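Local coordinates for Lmo0547 protein (Listeria monocytogenes, PDB 4R9N) that probably regulates transcription as a SorC-family DNA-binding protein, its putative sugar-binding domain probably recognising a carbohydrate effector, at residues 9-14 and 20-25; 13-18 and 230-235. All blocks are in the same frame, centred on the assembly; numbering follows the deposited sequence. Where two conformers were deposited one is given.

In the fold
Helix 3-15, at the start of the chain, takes part in both contacts. In interaction 1 its residues 9-14 lie against strand 19-23, the edge strand that follows directly in sequence; in interaction 2 its C-terminal end and the turn after it meet helix 228-236, more than 200 residues further on. The two centres are about 11 Å apart. A probable hydrogen bond from Leu17 N to Glu12 O (3.2 Å) joins them, while Leu17 CD1 packs 3.8 Å from Leu11 O. Ile253 of helix 247-253 touches Leu11 in interaction 1 and Phe15 and Leu235 in interaction 2. The two contacts thus set one helix against the edge strand and against helix 228-236.

Interaction 1: residues 9-14 and 20-25; sequences QKLEEK and AIVVAT
Glu12 and Ala20 form the polar part of this helix-strand contact. Ala20 N donates a hydrogen bond to Glu12 OE2 (2.9 Å, N-H...O angle 158°), reaching the anti lone pair, the one directed away from the second carboxylate oxygen. Glu12 stretches out beyond CG (chi2 156°), which carries the carboxylate across to the start of the strand. The bond gives a partner to the amide of a buried residue, and the same reach brings Glu12 CG within 4.1 Å of Ala20 CB. Two residues along the strand, Val22 N is hydrogen-bonded to Glu8 OE2, so two helix glutamates serve amides on the strand's outer edge.

The apolar part centres on Leu11. Its CB lies 3.9 Å from the methyl group of Ala20, and its branch CD1 comes to 3.6 Å from Val22 CG2, the two side chains crossing at about a right angle. Ala20 and Val22 alternate with Ile21, which points away from the helix.

The axes of 9-14 and 20-23 approach to 8.2 Å, with N-to-C directions 143° apart, nearer antiparallel than parallel. On its other edge the strand pairs through Ile21 and Val23 with parallel strand 242-246; Leu11 also packs on Ala250 and Ile253 of helix 247-253, and Ile21 and Val23 face helix 30-49.

Interaction 2: residues 13-18 and 230-235; sequences EKFGLE and ALVAAL
Phe15 and Leu235 each hold CG beside the backbone N and anti to the carbonyl carbon (chi1 -62° and -73°), and these torsions turn one face of the phenylalanine ring toward the leucine, whose CD1 lies over it. Leu235 CD1 sits above the middle of the ring, 3.8 Å from the centroid of Phe15 and 10° off the ring normal, a nearly axial CH-pi contact. Leu235 CB reaches the same face nearer its rim, 3.6 Å from Phe15 CD1. On the opposite face lies Lys14 CG, 3.8 Å above the plane, so the ring is sandwiched between the aliphatic part of its chain neighbour and the leucine. Val232 CG2 approaches obliquely, 4.4 Å from Phe15 CZ, and makes a looser contact one helical turn before Leu235.

Phe15 is the last residue of helix 3-15, and Gly16 leaves the helical conformation with positive phi. This turn reverses the chain toward strand 19-23, the edge strand of a parallel sheet flanked by helices, an arrangement consistent with the Rossmann-like sugar-binding domain of the SorC family. Helix 228-236 belongs to the crossover linking strands 217-221 and 242-246 of that sheet.

Just beyond the turn, Leu17 adds a second apolar contact: its CD2 meets Leu235 CD2 at 3.6 Å, the side chains crossing at about a right angle. Leu235 thus gives one methyl branch to the ring and the other to Leu17. Ile243 of the neighbouring strand touches both leucines, and Ile253 of helix 247-253 packs against Phe15, Val232 and Leu235.

Interaction 1: residues 9-14 and 20-25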
loop_
_atom_site.group_PDB
_atom_site.type_symbol
_atom_site.label_atom_id
_atom_site.label_comp_id
_atom_site.label_asym_id
_atom_site.label_seq_id
_atom_site.Cartn_x
_atom_site.Cartn_y
_atom_site.Cartn_z
ATOM N N GLN A 9 -6.279 20.762 -3.147
ATOM C CA GLN A 9 -5.779 21.490 -4.332
ATOM C C GLN A 9 -4.306 21.657 -4.339
ATOM O O GLN A 9 -3.627 21.442 -5.323
ATOM C CB GLN A 9 -6.360 22.912 -4.364
ATOM C CG GLN A 9 -7.812 22.961 -4.760
ATOM C CD GLN A 9 -8.252 24.350 -5.221
ATOM O OE1 GLN A 9 -8.258 25.308 -4.444
ATOM N NE2 GLN A 9 -8.624 24.456 -6.494
ATOM N N LYS A 10 -3.786 22.121 -3.214
ATOM C CA LYS A 10 -2.366 22.386 -3.113
ATOM C C LYS A 10 -1.557 21.124 -3.307
ATOM O O LYS A 10 -0.566 21.135 -3.970
ATOM C CB LYS A 10 -2.038 23.034 -1.778
ATOM C CG LYS A 10 -2.298 24.531 -1.811
ATOM C CD LYS A 10 -2.328 25.116 -0.427
ATOM C CE LYS A 10 -2.923 26.520 -0.450
ATOM N NZ LYS A 10 -2.507 27.231 0.777
ATOM N N LEU A 11 -1.995 20.031 -2.698
ATOM C CA LEU A 11 -1.324 18.742 -2.842
ATOM C C LEU A 11 -1.397 18.198 -4.269
ATOM O O LEU A 11 -0.425 17.634 -4.775
ATOM C CB LEU A 11 -1.945 17.719 -1.888
ATOM C CG LEU A 11 -1.651 17.928 -0.418
ATOM C CD1 LEU A 11 -2.663 17.216 0.438
ATOM C CD2 LEU A 11 -0.244 17.437 -0.097
ATOM N N GLU A 12 -2.533 18.370 -4.921
ATOM C CA GLU A 12 -2.684 17.889 -6.280
ATOM C C GLU A 12 -1.727 18.616 -7.225
ATOM O O GLU A 12 -1.075 17.981 -8.077
ATOM C CB GLU A 12 -4.129 18.010 -6.757
ATOM C CG GLU A 12 -5.060 17.083 -5.986
ATOM C CD GLU A 12 -6.524 17.470 -5.947
ATOM O OE1 GLU A 12 -6.869 18.524 -6.517
ATOM O OE2 GLU A 12 -7.338 16.716 -5.302
ATOM N N GLU A 13 -1.600 19.919 -7.031
ATOM C CA GLU A 13 -0.723 20.757 -7.844
ATOM C C GLU A 13 0.737 20.418 -7.561
ATOM O O GLU A 13 1.542 20.269 -8.459
ATOM C CB GLU A 13 -1.010 22.256 -7.555
ATOM C CG GLU A 13 -2.428 22.694 -7.904
ATOM C CD GLU A 13 -2.925 24.011 -7.261
ATOM O OE1 GLU A 13 -2.198 24.709 -6.504
ATOM O OE2 GLU A 13 -4.100 24.356 -7.513
ATOM N N LYS A 14 1.090 20.318 -6.279
ATOM C CA LYS A 14 2.448 20.021 -5.930
ATOM C C LYS A 14 2.926 18.696 -6.537
ATOM O O LYS A 14 3.966 18.633 -7.206
ATOM C CB LYS A 14 2.658 20.055 -4.393
ATOM C CG LYS A 14 4.074 19.771 -3.916
ATOM C CD LYS A 14 4.259 20.134 -2.446
ATOM C CE LYS A 14 5.588 19.715 -1.890
ATOM N NZ LYS A 14 6.590 20.763 -2.004
ATOM N N ALA A 20 -6.432 14.214 -4.038
ATOM C CA ALA A 20 -5.991 14.159 -2.649
ATOM C C ALA A 20 -7.209 14.263 -1.751
ATOM O O ALA A 20 -8.040 15.168 -1.932
ATOM C CB ALA A 20 -4.934 15.232 -2.363
ATOM N N ILE A 21 -7.368 13.306 -0.840
ATOM C CA ILE A 21 -8.426 13.344 0.126
ATOM C C ILE A 21 -7.831 13.650 1.505
ATOM O O ILE A 21 -6.961 12.894 1.992
ATOM C CB ILE A 21 -9.122 11.982 0.165
ATOM C CG1 ILE A 21 -9.744 11.687 -1.208
ATOM C CG2 ILE A 21 -10.128 11.998 1.307
ATOM C CD1 ILE A 21 -9.844 10.194 -1.529
ATOM N N VAL A 22 -8.158 14.806 2.053
ATOM C CA VAL A 22 -7.518 15.252 3.263
ATOM C C VAL A 22 -8.555 15.232 4.345
ATOM O O VAL A 22 -9.633 15.829 4.211
ATOM C CB VAL A 22 -6.924 16.686 3.183
ATOM C CG1 VAL A 22 -6.320 17.038 4.508
ATOM C CG2 VAL A 22 -5.850 16.783 2.131
ATOM N N VAL A 23 -8.180 14.639 5.463
ATOM C CA VAL A 23 -9.102 14.361 6.540
ATOM C C VAL A 23 -8.805 15.320 7.676
ATOM O O VAL A 23 -7.676 15.421 8.094
ATOM C CB VAL A 23 -8.922 12.866 6.963
ATOM C CG1 VAL A 23 -9.538 12.596 8.295
ATOM C CG2 VAL A 23 -9.511 11.955 5.879
ATOM N N ALA A 24 -9.817 16.022 8.168
ATOM C CA ALA A 24 -9.630 17.009 9.212
ATOM C C ALA A 24 -9.561 16.338 10.552
ATOM O O ALA A 24 -10.481 15.665 10.941
ATOM C CB ALA A 24 -10.757 18.044 9.207
ATOM N N THR A 25 -8.454 16.515 11.250
ATOM C CA THR A 25 -8.306 15.972 12.571
ATOM C C THR A 25 -8.625 17.117 13.518
ATOM O O THR A 25 -8.193 18.261 13.308
ATOM C CB THR A 25 -6.873 15.508 12.836
ATOM O OG1 THR A 25 -5.973 16.571 12.544
ATOM C CG2 THR A 25 -6.497 14.298 11.966
#

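Interaction 2: residues 13-18 and 230-235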
loop_
_atom_site.group_PDB
_atom_site.type_symbol
_atom_site.label_atom_id
_atom_site.label_comp_id
_atom_site.label_asym_id
_atom_site.label_seq_id
_atom_site.Cartn_x
_atom_site.Cartn_y
_atom_site.Cartn_z
ATOM N N GLU A 13 -1.600 19.919 -7.031
ATOM C CA GLU A 13 -0.723 20.757 -7.844
ATOM C C GLU A 13 0.737 20.418 -7.561
ATOM O O GLU A 13 1.542 20.269 -8.459
ATOM C CB GLU A 13 -1.010 22.256 -7.555
ATOM C CG GLU A 13 -2.428 22.694 -7.904
ATOM C CD GLU A 13 -2.925 24.011 -7.261
ATOM O OE1 GLU A 13 -2.198 24.709 -6.504
ATOM O OE2 GLU A 13 -4.100 24.356 -7.513
ATOM N N LYS A 14 1.090 20.318 -6.279
ATOM C CA LYS A 14 2.448 20.021 -5.930
ATOM C C LYS A 14 2.926 18.696 -6.537
ATOM O O LYS A 14 3.966 18.633 -7.206
ATOM C CB LYS A 14 2.658 20.055 -4.393
ATOM C CG LYS A 14 4.074 19.771 -3.916
ATOM C CD LYS A 14 4.259 20.134 -2.446
ATOM C CE LYS A 14 5.588 19.715 -1.890
ATOM N NZ LYS A 14 6.590 20.763 -2.004
ATOM N N PHE A 15 2.189 17.630 -6.281
ATOM C CA PHE A 15 2.662 16.295 -6.660
ATOM C C PHE A 15 2.102 15.782 -7.980
ATOM O O PHE A 15 2.457 14.702 -8.399
ATOM C CB PHE A 15 2.362 15.338 -5.536
ATOM C CG PHE A 15 3.075 15.689 -4.269
ATOM C CD1 PHE A 15 4.429 15.641 -4.221
ATOM C CD2 PHE A 15 2.383 16.074 -3.141
ATOM C CE1 PHE A 15 5.113 15.968 -3.078
ATOM C CE2 PHE A 15 3.058 16.427 -2.000
ATOM C CZ PHE A 15 4.434 16.348 -1.961
ATOM N N GLY A 16 1.230 16.525 -8.638
ATOM C CA GLY A 16 0.608 16.023 -9.866
ATOM C C GLY A 16 -0.318 14.830 -9.610
ATOM O O GLY A 16 -0.330 13.875 -10.402
ATOM N N LEU A 17 -1.089 14.857 -8.509
ATOM C CA LEU A 17 -2.066 13.815 -8.249
ATOM C C LEU A 17 -3.374 13.940 -9.008
ATOM O O LEU A 17 -3.872 15.023 -9.323
ATOM C CB LEU A 17 -2.373 13.722 -6.755
ATOM C CG LEU A 17 -1.101 13.550 -5.886
ATOM C CD1 LEU A 17 -1.365 13.919 -4.442
ATOM C CD2 LEU A 17 -0.544 12.141 -6.003
ATOM N N GLU A 18 -3.990 12.797 -9.231
ATOM C CA GLU A 18 -5.364 12.735 -9.690
ATOM C C GLU A 18 -6.304 13.292 -8.598
ATOM O O GLU A 18 -7.254 14.089 -8.879
ATOM C CB GLU A 18 -5.677 11.277 -10.056
ATOM C CG GLU A 18 -7.090 10.977 -10.506
ATOM C CD GLU A 18 -7.325 9.478 -10.708
ATOM O OE1 GLU A 18 -6.341 8.716 -10.868
ATOM O OE2 GLU A 18 -8.496 9.051 -10.669
ATOM N N ALA A 230 9.520 9.008 3.157
ATOM C CA ALA A 230 9.059 7.888 2.329
ATOM C C ALA A 230 7.931 8.310 1.400
ATOM O O ALA A 230 7.911 7.998 0.237
ATOM C CB ALA A 230 8.567 6.772 3.224
ATOM N N LEU A 231 6.959 8.996 1.956
ATOM C CA LEU A 231 5.801 9.444 1.156
ATOM C C LEU A 231 6.144 10.432 0.068
ATOM O O LEU A 231 5.705 10.343 -1.133
ATOM C CB LEU A 231 4.777 10.007 2.119
ATOM C CG LEU A 231 3.483 10.488 1.520
ATOM C CD1 LEU A 231 2.828 9.377 0.728
ATOM C CD2 LEU A 231 2.592 10.918 2.667
ATOM N N VAL A 232 6.966 11.386 0.458
ATOM C CA VAL A 232 7.401 12.395 -0.498
ATOM C C VAL A 232 8.174 11.809 -1.644
ATOM O O VAL A 232 7.924 12.139 -2.814
ATOM C CB VAL A 232 8.162 13.552 0.166
ATOM C CG1 VAL A 232 8.877 14.407 -0.885
ATOM C CG2 VAL A 232 7.179 14.408 0.955
ATOM N N ALA A 233 9.060 10.864 -1.361
ATOM C CA ALA A 233 9.759 10.215 -2.434
ATOM C C ALA A 233 8.823 9.434 -3.352
ATOM O O ALA A 233 8.987 9.429 -4.591
ATOM C CB ALA A 233 10.860 9.302 -1.858
ATOM N N ALA A 234 7.864 8.722 -2.769
ATOM C CA ALA A 234 6.948 7.981 -3.582
ATOM C C ALA A 234 6.106 8.872 -4.502
ATOM O O ALA A 234 5.835 8.526 -5.670
ATOM C CB ALA A 234 6.048 7.131 -2.686
ATOM N N LEU A 235 5.654 9.959 -3.944
ATOM C CA LEU A 235 4.810 10.933 -4.653
ATOM C C LEU A 235 5.580 11.593 -5.781
ATOM O O LEU A 235 5.078 11.645 -6.898
ATOM C CB LEU A 235 4.291 12.029 -3.734
ATOM C CG LEU A 235 3.209 11.619 -2.764
ATOM C CD1 LEU A 235 2.999 12.646 -1.669
ATOM C CD2 LEU A 235 1.914 11.289 -3.505
#